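Local atomic coordinates of ferric uptake regulation protein (Pseudomonas aeruginosa, PDB entry 1MZB), a protein that regulates genes of iron uptake and homeostasis, probably by binding operator DNA through a winged-helix domain when metal-loaded. Residues His72-Gly77 against His91-Asp96; Gln62-Ala65 against Val70-Asn73. All coordinates share one frame; numbering follows the deposited sequence.

Contact 1 (His72-Gly77 against His91-Asp96). With ZN (zinc ion), chain D; ZN (zinc ion), chain C.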
ATOM      1  N   HIS A  72     -15.383   5.239  -4.725  1.00 27.77           N
ATOM      2  CA  HIS A  72     -15.252   6.364  -3.824  1.00 28.64           C
ATOM      3  C   HIS A  72     -15.870   7.588  -4.521  1.00 26.09           C
ATOM      4  O   HIS A  72     -15.963   7.618  -5.729  1.00 28.07           O
ATOM      5  CB  HIS A  72     -13.770   6.709  -3.611  1.00 29.16           C
ATOM      6  CG  HIS A  72     -13.031   5.775  -2.699  1.00 35.19           C
ATOM      7  ND1 HIS A  72     -11.997   4.978  -3.144  1.00 38.68           N
ATOM      8  CD2 HIS A  72     -13.077   5.617  -1.358  1.00 35.99           C
ATOM      9  CE1 HIS A  72     -11.432   4.375  -2.115  1.00 37.57           C
ATOM     10  NE2 HIS A  72     -12.064   4.747  -1.016  1.00 39.72           N
ATOM     11  N   ASN A  73     -16.321   8.567  -3.742  1.00 27.37           N
ATOM     12  CA  ASN A  73     -16.844   9.797  -4.349  1.00 27.40           C
ATOM     13  C   ASN A  73     -16.136  10.861  -3.519  1.00 28.86           C
ATOM     14  O   ASN A  73     -16.549  11.187  -2.390  1.00 28.77           O
ATOM     15  CB  ASN A  73     -18.347   9.922  -4.194  1.00 30.66           C
ATOM     16  CG  ASN A  73     -18.885  11.110  -4.938  1.00 31.71           C
ATOM     17  OD1 ASN A  73     -18.209  12.137  -5.019  1.00 31.61           O
ATOM     18  ND2 ASN A  73     -20.091  10.981  -5.507  1.00 34.86           N
ATOM     19  N   PHE A  74     -15.052  11.388  -4.059  1.00 27.80           N
ATOM     20  CA  PHE A  74     -14.271  12.380  -3.315  1.00 27.64           C
ATOM     21  C   PHE A  74     -14.676  13.836  -3.474  1.00 27.52           C
ATOM     22  O   PHE A  74     -14.507  14.626  -2.529  1.00 26.87           O
ATOM     23  CB  PHE A  74     -12.789  12.274  -3.696  1.00 27.28           C
ATOM     24  CG  PHE A  74     -12.171  10.922  -3.403  1.00 28.82           C
ATOM     25  CD1 PHE A  74     -12.150  10.415  -2.104  1.00 28.79           C
ATOM     26  CD2 PHE A  74     -11.528  10.208  -4.419  1.00 30.09           C
ATOM     27  CE1 PHE A  74     -11.471   9.191  -1.814  1.00 29.11           C
ATOM     28  CE2 PHE A  74     -10.866   9.001  -4.142  1.00 30.68           C
ATOM     29  CZ  PHE A  74     -10.833   8.498  -2.849  1.00 28.23           C
ATOM     30  N   ASP A  75     -15.194  14.211  -4.639  1.00 26.63           N
ATOM     31  CA  ASP A  75     -15.564  15.615  -4.813  1.00 29.10           C
ATOM     32  C   ASP A  75     -17.060  15.801  -4.759  1.00 30.27           C
ATOM     33  O   ASP A  75     -17.552  16.918  -4.928  1.00 30.52           O
ATOM     34  CB  ASP A  75     -14.962  16.200  -6.101  1.00 27.81           C
ATOM     35  CG  ASP A  75     -15.607  15.671  -7.384  1.00 27.67           C
ATOM     36  OD1 ASP A  75     -16.632  14.936  -7.345  1.00 27.09           O
ATOM     37  OD2 ASP A  75     -15.076  16.018  -8.472  1.00 26.14           O
ATOM     38  N   GLY A  76     -17.783  14.708  -4.479  1.00 27.83           N
ATOM     39  CA  GLY A  76     -19.230  14.781  -4.379  1.00 27.77           C
ATOM     40  C   GLY A  76     -19.988  14.589  -5.686  1.00 28.47           C
ATOM     41  O   GLY A  76     -21.120  14.096  -5.686  1.00 29.82           O
ATOM     42  N   GLY A  77     -19.339  14.916  -6.802  1.00 27.19           N
ATOM     43  CA  GLY A  77     -20.004  14.861  -8.083  1.00 25.43           C
ATOM     44  C   GLY A  77     -19.650  13.746  -9.048  1.00 26.39           C
ATOM     45  O   GLY A  77     -20.312  13.627 -10.091  1.00 23.87           O
ATOM     46  N   HIS A  91      -7.233   8.290   2.034  1.00 27.23           N
ATOM     47  CA  HIS A  91      -7.020   9.429   1.134  1.00 24.33           C
ATOM     48  C   HIS A  91      -7.147  10.790   1.753  1.00 27.30           C
ATOM     49  O   HIS A  91      -7.973  10.994   2.639  1.00 25.55           O
ATOM     50  CB  HIS A  91      -8.069   9.382  -0.022  1.00 24.71           C
ATOM     51  CG  HIS A  91      -8.066   8.125  -0.835  1.00 25.88           C
ATOM     52  ND1 HIS A  91      -8.661   6.965  -0.397  1.00 25.90           N
ATOM     53  CD2 HIS A  91      -7.484   7.892  -2.033  1.00 25.07           C
ATOM     54  CE1 HIS A  91      -8.422   6.068  -1.326  1.00 28.00           C
ATOM     55  NE2 HIS A  91      -7.724   6.575  -2.321  1.00 23.88           N
ATOM     56  N   MET A  92      -6.321  11.722   1.275  1.00 26.32           N
ATOM     57  CA  MET A  92      -6.459  13.120   1.639  1.00 26.87           C
ATOM     58  C   MET A  92      -7.051  13.742   0.345  1.00 26.81           C
ATOM     59  O   MET A  92      -6.658  13.377  -0.778  1.00 28.83           O
ATOM     60  CB  MET A  92      -5.099  13.763   1.916  1.00 27.07           C
ATOM     61  CG  MET A  92      -4.650  13.509   3.325  1.00 33.04           C
ATOM     62  SD  MET A  92      -3.008  14.101   3.563  1.00 38.01           S
ATOM     63  CE  MET A  92      -3.168  15.691   3.082  1.00 38.28           C
ATOM     64  N   VAL A  93      -8.037  14.617   0.500  1.00 26.97           N
ATOM     65  CA  VAL A  93      -8.642  15.264  -0.674  1.00 27.06           C
ATOM     66  C   VAL A  93      -8.558  16.780  -0.476  1.00 27.09           C
ATOM     67  O   VAL A  93      -9.003  17.301   0.554  1.00 25.66           O
ATOM     68  CB  VAL A  93     -10.118  14.854  -0.811  1.00 26.99           C
ATOM     69  CG1 VAL A  93     -10.725  15.489  -2.059  1.00 30.53           C
ATOM     70  CG2 VAL A  93     -10.225  13.349  -0.924  1.00 28.36           C
ATOM     71  N   CYS A  94      -7.984  17.473  -1.456  1.00 29.08           N
ATOM     72  CA  CYS A  94      -7.847  18.933  -1.423  1.00 30.75           C
ATOM     73  C   CYS A  94      -9.215  19.462  -1.801  1.00 29.34           C
ATOM     74  O   CYS A  94      -9.646  19.328  -2.941  1.00 28.82           O
ATOM     75  CB  CYS A  94      -6.802  19.381  -2.437  1.00 32.69           C
ATOM     76  SG  CYS A  94      -5.171  18.875  -1.936  1.00 42.12           S
ATOM     77  N   VAL A  95      -9.898  20.063  -0.835  1.00 26.78           N
ATOM     78  CA  VAL A  95     -11.247  20.511  -1.074  1.00 30.04           C
ATOM     79  C   VAL A  95     -11.374  21.532  -2.169  1.00 28.80           C
ATOM     80  O   VAL A  95     -12.327  21.502  -2.925  1.00 30.08           O
ATOM     81  CB  VAL A  95     -11.918  21.082   0.206  1.00 29.84           C
ATOM     82  CG1 VAL A  95     -11.878  20.057   1.337  1.00 31.99           C
ATOM     83  CG2 VAL A  95     -11.245  22.359   0.631  1.00 32.77           C
ATOM     84  N   ASP A  96     -10.394  22.416  -2.274  1.00 29.40           N
ATOM     85  CA  ASP A  96     -10.503  23.469  -3.269  1.00 31.07           C
ATOM     86  C   ASP A  96     -10.203  23.055  -4.702  1.00 30.78           C
ATOM     87  O   ASP A  96     -10.772  23.598  -5.645  1.00 29.60           O
ATOM     88  CB  ASP A  96      -9.602  24.639  -2.836  1.00 32.67           C
ATOM     89  CG  ASP A  96     -10.101  25.307  -1.561  1.00 35.61           C
ATOM     90  OD1 ASP A  96     -11.329  25.301  -1.326  1.00 38.97           O
ATOM     91  OD2 ASP A  96      -9.270  25.848  -0.786  1.00 42.06           O
TER
HETATM   92 ZN    ZN D 203     -15.842  15.319 -10.091  1.00 26.38          ZN
HETATM   93 ZN    ZN C 202      -6.869   5.658  -3.931  1.00 31.30          ZN
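CZ of F74 lies over the centre of one face of the H91 imidazole, 3.4 Å above its plane, the two rings meeting obliquely with planes 48° apart. The near end of the same phenyl ring serves V93, whose CG2 lies 3.7 Å from F74 CD1. H72 completes the aromatic cluster. The H72 and H91 side chains come from opposite directions, and the edge of H91 is turned to the face of H72, a T-shaped pair with planes 67° apart and CE1 of H72 3.5 Å from CE1 of H91. CG of H91 stands anti to the carbonyl carbon (chi1 -57°), the rotation from which its ring reaches both partners. Beyond this shell, H91 NE2 binds a zinc ion at 2.0 Å, a site completed by H34, E82 and E102, while V100 of strand 100-103 also packs on F74 and H91. Farther along the loop, D75 OD2 binds a second zinc ion together with H78, and D75 OD1 accepts from the backbone N of G77 at 2.8 Å, closing an Asx turn. Metal and F74 together probably limit the rotation of the H91 ring. Bound zinc would probably polarise that imidazole, and H72 adds a second-shell link through a weak hydrogen bond from ND1 to the zinc ligand E82.

Contact 2 (Gln62-Ala65 against Val70-Asn73)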
ATOM      1  N   GLN A  62     -20.020  -4.135 -11.490  1.00 28.98           N
ATOM      2  CA  GLN A  62     -19.944  -5.595 -11.244  1.00 30.41           C
ATOM      3  C   GLN A  62     -18.674  -5.845 -10.426  1.00 30.15           C
ATOM      4  O   GLN A  62     -18.700  -6.605  -9.445  1.00 28.61           O
ATOM      5  CB  GLN A  62     -19.899  -6.366 -12.580  1.00 30.01           C
ATOM      6  CG  GLN A  62     -21.142  -6.204 -13.476  1.00 36.00           C
ATOM      7  CD  GLN A  62     -21.164  -7.084 -14.724  1.00 42.20           C
ATOM      8  OE1 GLN A  62     -20.167  -7.195 -15.457  1.00 43.72           O
ATOM      9  NE2 GLN A  62     -22.323  -7.718 -14.980  1.00 43.34           N
ATOM     10  N   PHE A  63     -17.569  -5.194 -10.817  1.00 29.77           N
ATOM     11  CA  PHE A  63     -16.289  -5.344 -10.118  1.00 28.80           C
ATOM     12  C   PHE A  63     -16.362  -4.830  -8.694  1.00 29.90           C
ATOM     13  O   PHE A  63     -15.763  -5.383  -7.781  1.00 28.42           O
ATOM     14  CB  PHE A  63     -15.168  -4.574 -10.840  1.00 27.39           C
ATOM     15  CG  PHE A  63     -14.684  -5.228 -12.094  1.00 28.62           C
ATOM     16  CD1 PHE A  63     -15.250  -6.412 -12.544  1.00 29.95           C
ATOM     17  CD2 PHE A  63     -13.678  -4.644 -12.836  1.00 28.33           C
ATOM     18  CE1 PHE A  63     -14.808  -7.001 -13.718  1.00 30.82           C
ATOM     19  CE2 PHE A  63     -13.233  -5.232 -14.025  1.00 29.07           C
ATOM     20  CZ  PHE A  63     -13.801  -6.404 -14.461  1.00 31.74           C
ATOM     21  N   GLU A  64     -17.110  -3.748  -8.503  1.00 28.92           N
ATOM     22  CA  GLU A  64     -17.230  -3.165  -7.190  1.00 30.71           C
ATOM     23  C   GLU A  64     -17.980  -4.090  -6.225  1.00 31.41           C
ATOM     24  O   GLU A  64     -17.562  -4.296  -5.085  1.00 31.46           O
ATOM     25  CB  GLU A  64     -17.967  -1.835  -7.304  1.00 34.59           C
ATOM     26  CG  GLU A  64     -18.110  -1.125  -5.997  1.00 41.53           C
ATOM     27  CD  GLU A  64     -19.542  -0.718  -5.780  1.00 49.72           C
ATOM     28  OE1 GLU A  64     -19.959   0.320  -6.358  1.00 51.28           O
ATOM     29  OE2 GLU A  64     -20.261  -1.472  -5.066  1.00 51.06           O
ATOM     30  N   ALA A  65     -19.096  -4.607  -6.689  1.00 31.25           N
ATOM     31  CA  ALA A  65     -19.930  -5.495  -5.876  1.00 34.91           C
ATOM     32  C   ALA A  65     -19.168  -6.758  -5.494  1.00 36.51           C
ATOM     33  O   ALA A  65     -19.321  -7.288  -4.380  1.00 37.12           O
ATOM     34  CB  ALA A  65     -21.167  -5.853  -6.643  1.00 32.82           C
ATOM     35  N   VAL A  70     -13.055  -0.706  -5.470  1.00 24.89           N
ATOM     36  CA  VAL A  70     -13.754   0.034  -4.436  1.00 29.26           C
ATOM     37  C   VAL A  70     -14.205   1.300  -5.158  1.00 30.50           C
ATOM     38  O   VAL A  70     -13.469   1.816  -5.993  1.00 30.63           O
ATOM     39  CB  VAL A  70     -12.803   0.449  -3.300  1.00 31.50           C
ATOM     40  CG1 VAL A  70     -13.550   1.313  -2.301  1.00 36.04           C
ATOM     41  CG2 VAL A  70     -12.244  -0.814  -2.579  1.00 39.46           C
ATOM     42  N   ARG A  71     -15.396   1.779  -4.843  1.00 28.72           N
ATOM     43  CA  ARG A  71     -15.913   2.998  -5.445  1.00 30.08           C
ATOM     44  C   ARG A  71     -15.863   4.062  -4.353  1.00 31.19           C
ATOM     45  O   ARG A  71     -16.256   3.831  -3.199  1.00 29.42           O
ATOM     46  CB  ARG A  71     -17.347   2.753  -5.930  1.00 30.97           C
ATOM     47  CG  ARG A  71     -18.126   3.986  -6.363  1.00 32.64           C
ATOM     48  CD  ARG A  71     -19.609   3.630  -6.495  1.00 34.45           C
ATOM     49  NE  ARG A  71     -20.386   4.617  -7.226  1.00 40.84           N
ATOM     50  CZ  ARG A  71     -21.090   4.339  -8.320  1.00 40.15           C
ATOM     51  NH1 ARG A  71     -21.110   3.094  -8.811  1.00 44.98           N
ATOM     52  NH2 ARG A  71     -21.775   5.300  -8.917  1.00 44.80           N
ATOM     53  N   HIS A  72     -15.383   5.239  -4.725  1.00 27.77           N
ATOM     54  CA  HIS A  72     -15.252   6.364  -3.824  1.00 28.64           C
ATOM     55  C   HIS A  72     -15.870   7.588  -4.521  1.00 26.09           C
ATOM     56  O   HIS A  72     -15.963   7.618  -5.729  1.00 28.07           O
ATOM     57  CB  HIS A  72     -13.770   6.709  -3.611  1.00 29.16           C
ATOM     58  CG  HIS A  72     -13.031   5.775  -2.699  1.00 35.19           C
ATOM     59  ND1 HIS A  72     -11.997   4.978  -3.144  1.00 38.68           N
ATOM     60  CD2 HIS A  72     -13.077   5.617  -1.358  1.00 35.99           C
ATOM     61  CE1 HIS A  72     -11.432   4.375  -2.115  1.00 37.57           C
ATOM     62  NE2 HIS A  72     -12.064   4.747  -1.016  1.00 39.72           N
ATOM     63  N   ASN A  73     -16.321   8.567  -3.742  1.00 27.37           N
ATOM     64  CA  ASN A  73     -16.844   9.797  -4.349  1.00 27.40           C
ATOM     65  C   ASN A  73     -16.136  10.861  -3.519  1.00 28.86           C
ATOM     66  O   ASN A  73     -16.549  11.187  -2.390  1.00 28.77           O
ATOM     67  CB  ASN A  73     -18.347   9.922  -4.194  1.00 30.66           C
ATOM     68  CG  ASN A  73     -18.885  11.110  -4.938  1.00 31.71           C
ATOM     69  OD1 ASN A  73     -18.209  12.137  -5.019  1.00 31.61           O
ATOM     70  ND2 ASN A  73     -20.091  10.981  -5.507  1.00 34.86           N
TER
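Two first torsions of the same kind bring E64 and R71 together: each CG stands anti to its own backbone N (chi1 -178° in E64, 170° in R71), which carries both side chains out across the gap between helix and strand. E64 then turns through a bend at chi2 that lays the carboxylate beside the arginine stem, whereas R71 runs extended from CG to NE. The carboxylate oxygen meets the arginine's methylenes more closely than its charged end. OE1 of E64 lies 3.3 Å from CD of R71 and 3.6 Å from CB of R71, and E64 CG adds a contact of 4.0 Å to the same R71 CB. The charged ends are less close: OE1 of E64 stands 3.9 Å from NH1 of R71, a long salt bridge without a hydrogen bond. OE1 comes to the edge of the guanidinium, near its plane, but the carboxylate is turned 82° against that plane, so the two flat groups do not form a paired, two-bond arrangement. The stronger polar partner of R71 is Y57, whose OH is hydrogen-bonded to NH1. The example illustrates how a surface ion pair can combine loose electrostatics, probably softened by solvent, with contact along methylenes. In the fold, E64 rides near the end of helix 53-66 and also touches V69, while F63 of the same turn packs into helix 18-28. Strand 69-72, which carries R71, pairs antiparallel with strand 80-83 in the two-stranded wing of a winged-helix domain.

Followed from the N terminus, the chain first closes a short loop at contact 2, where the end of helix 53-66 turns directly into strand 69-72. Contact 1 begins as that strand ends, H72 and N73 belonging to both, and closes a wider loop that runs through strand 80-83 before reaching strand 90-94. The two loops therefore follow one another with a small overlap, about 16 Å apart between centres. Contact 2 ties the wing to its preceding helix; contact 1 ties the turn of the wing to the mixed sheet of strands 90-94, 100-103 and 129-132. Strand 69-72 and the loop after it thus lie between helix 53-66 and the sheet that supplies H91 and E102 to the zinc site.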